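Local coordinates for hypothetical protein PurS (Thermus thermophilus, PDB 2CUW) that is a small protein of the PurS family, built as an antiparallel sheet with helices, and is of unassigned function, at residues A[7-12]-A[41-46]. Residues are numbered along the deposited sequence; the frame is centred on the assembly and turned at random.
Sequences TLLIEL and GKVLEI
Leu8 and Ile10 pair with Leu44 and Lys42 as the two hydrogen-bonded pairs of an antiparallel strand pairing. Leu44 N gives its hydrogen to Leu8 O at 2.8 Å, and Leu8 N returns a bond to Leu44 O. Ile10 N bonds Lys42 O at 2.8 Å, and Lys42 N bonds Ile10 O. Leu9 and Val43 form the non-hydrogen-bonded pair between them, and Thr7 and Glu45 the one beyond Leu8. Val43 CA makes a CA-H...O contact to Leu8 O, and Leu9 CA one to Lys42 O.

One polar side-chain bond joins the strands. Thr7 OG1 donates to Glu45 OE1 at 2.9 Å, meeting the syn side of the carboxylate 15° out of its plane. The two side chains run side by side. A bend in the Glu45 chain (chi2 -66°) turns its carboxylate back to the threonine. Gln5 adds a weak hydrogen bond to the same oxygen.

Apolar contacts occur on both faces. Beside Thr7 and Glu45, Leu9 CD2 lies against Val43 CB at 3.8 Å. On the other face, Ile10 CD1 touches Leu44 CD1 at 3.6 Å, and Leu8 CD1 meets Ile46 CD1 at 3.8 Å. The Lys42 chain crosses Ile10, with CE 4.1 Å from Ile10 CG2. Its NZ continues to a salt bridge with Glu73.

Helix 53-67 packs on this second face, where Leu67 touches Ile10 and Leu44, and Met63 touches Ile46. The contact joins the central strand 3-12 to 42-49, an outermost strand within this chain, in the helix-backed antiparallel sheet of the PurS fold.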
loop_
_atom_site.group_PDB
_atom_site.type_symbol
_atom_site.label_atom_id
_atom_site.label_comp_id
_atom_site.label_asym_id
_atom_site.label_seq_id
_atom_site.Cartn_x
_atom_site.Cartn_y
_atom_site.Cartn_z
ATOM N N THR A 7 4.275 -2.111 -6.803
ATOM C CA THR A 7 3.287 -1.201 -6.248
ATOM C C THR A 7 2.989 -1.759 -4.875
ATOM O O THR A 7 2.261 -2.744 -4.741
ATOM C CB THR A 7 1.990 -1.172 -7.075
ATOM O OG1 THR A 7 2.292 -0.747 -8.407
ATOM C CG2 THR A 7 0.993 -0.208 -6.447
ATOM N N LEU A 8 3.590 -1.135 -3.866
ATOM C CA LEU A 8 3.427 -1.544 -2.482
ATOM C C LEU A 8 2.448 -0.652 -1.731
ATOM O O LEU A 8 2.557 0.573 -1.774
ATOM C CB LEU A 8 4.780 -1.507 -1.769
ATOM C CG LEU A 8 5.800 -2.591 -2.135
ATOM C CD1 LEU A 8 7.143 -2.252 -1.530
ATOM C CD2 LEU A 8 5.313 -3.942 -1.632
ATOM N N LEU A 9 1.497 -1.280 -1.048
ATOM C CA LEU A 9 0.511 -0.571 -0.244
ATOM C C LEU A 9 0.834 -0.823 1.224
ATOM O O LEU A 9 1.015 -1.969 1.642
ATOM C CB LEU A 9 -0.902 -1.095 -0.523
ATOM C CG LEU A 9 -1.408 -0.993 -1.968
ATOM C CD1 LEU A 9 -2.862 -1.480 -2.027
ATOM C CD2 LEU A 9 -1.284 0.458 -2.457
ATOM N N ILE A 10 0.926 0.242 2.004
ATOM C CA ILE A 10 1.183 0.093 3.431
ATOM C C ILE A 10 -0.066 0.628 4.099
ATOM O O ILE A 10 -0.312 1.835 4.109
ATOM C CB ILE A 10 2.402 0.901 3.868
ATOM C CG1 ILE A 10 3.611 0.467 3.043
ATOM C CG2 ILE A 10 2.642 0.702 5.370
ATOM C CD1 ILE A 10 4.868 1.236 3.363
ATOM N N GLU A 11 -0.859 -0.280 4.649
ATOM C CA GLU A 11 -2.118 0.100 5.262
ATOM C C GLU A 11 -2.233 -0.293 6.723
ATOM O O GLU A 11 -1.458 -1.123 7.230
ATOM C CB GLU A 11 -3.268 -0.505 4.436
ATOM C CG GLU A 11 -3.069 -0.264 2.928
ATOM C CD GLU A 11 -4.207 -0.779 2.054
ATOM O OE1 GLU A 11 -4.631 -1.939 2.237
ATOM O OE2 GLU A 11 -4.667 -0.022 1.168
ATOM N N LEU A 12 -3.203 0.319 7.393
ATOM C CA LEU A 12 -3.457 0.062 8.798
ATOM C C LEU A 12 -4.163 -1.275 9.017
ATOM O O LEU A 12 -5.095 -1.625 8.289
ATOM C CB LEU A 12 -4.318 1.183 9.383
ATOM C CG LEU A 12 -3.781 2.610 9.226
ATOM C CD1 LEU A 12 -4.804 3.608 9.749
ATOM C CD2 LEU A 12 -2.457 2.737 9.975
ATOM N N GLY A 41 -4.021 4.777 3.526
ATOM C CA GLY A 41 -2.703 4.197 3.642
ATOM C C GLY A 41 -1.731 4.906 2.734
ATOM O O GLY A 41 -2.021 5.980 2.197
ATOM N N LYS A 42 -0.562 4.303 2.564
ATOM C CA LYS A 42 0.457 4.867 1.705
ATOM C C LYS A 42 0.724 3.913 0.559
ATOM O O LYS A 42 0.641 2.693 0.721
ATOM C CB LYS A 42 1.751 5.088 2.489
ATOM C CG LYS A 42 1.659 6.201 3.516
ATOM C CD LYS A 42 2.751 6.078 4.567
ATOM C CE LYS A 42 2.585 4.798 5.380
ATOM N NZ LYS A 42 3.568 4.686 6.497
ATOM N N VAL A 43 1.008 4.470 -0.612
ATOM C CA VAL A 43 1.335 3.634 -1.754
ATOM C C VAL A 43 2.714 4.074 -2.184
ATOM O O VAL A 43 3.009 5.265 -2.220
ATOM C CB VAL A 43 0.353 3.812 -2.965
ATOM C CG1 VAL A 43 0.154 5.274 -3.281
ATOM C CG2 VAL A 43 0.942 3.133 -4.197
ATOM N N LEU A 44 3.565 3.105 -2.475
ATOM C CA LEU A 44 4.908 3.384 -2.934
ATOM C C LEU A 44 5.146 2.664 -4.245
ATOM O O LEU A 44 4.993 1.444 -4.329
ATOM C CB LEU A 44 5.957 2.921 -1.919
ATOM C CG LEU A 44 6.123 3.746 -0.643
ATOM C CD1 LEU A 44 5.205 3.215 0.421
ATOM C CD2 LEU A 44 7.561 3.679 -0.184
ATOM N N GLU A 45 5.495 3.432 -5.271
ATOM C CA GLU A 45 5.796 2.871 -6.573
ATOM C C GLU A 45 7.313 2.769 -6.542
ATOM O O GLU A 45 7.994 3.788 -6.489
ATOM C CB GLU A 45 5.361 3.826 -7.684
ATOM C CG GLU A 45 3.859 4.111 -7.720
ATOM C CD GLU A 45 3.030 2.881 -8.084
ATOM O OE1 GLU A 45 3.631 1.840 -8.416
ATOM O OE2 GLU A 45 1.782 2.960 -8.043
ATOM N N ILE A 46 7.844 1.552 -6.526
ATOM C CA ILE A 46 9.293 1.400 -6.493
ATOM C C ILE A 46 9.835 0.732 -7.743
ATOM O O ILE A 46 9.415 -0.366 -8.108
ATOM C CB ILE A 46 9.772 0.566 -5.289
ATOM C CG1 ILE A 46 9.224 1.143 -3.983
ATOM C CG2 ILE A 46 11.299 0.565 -5.252
ATOM C CD1 ILE A 46 7.792 0.755 -3.701
#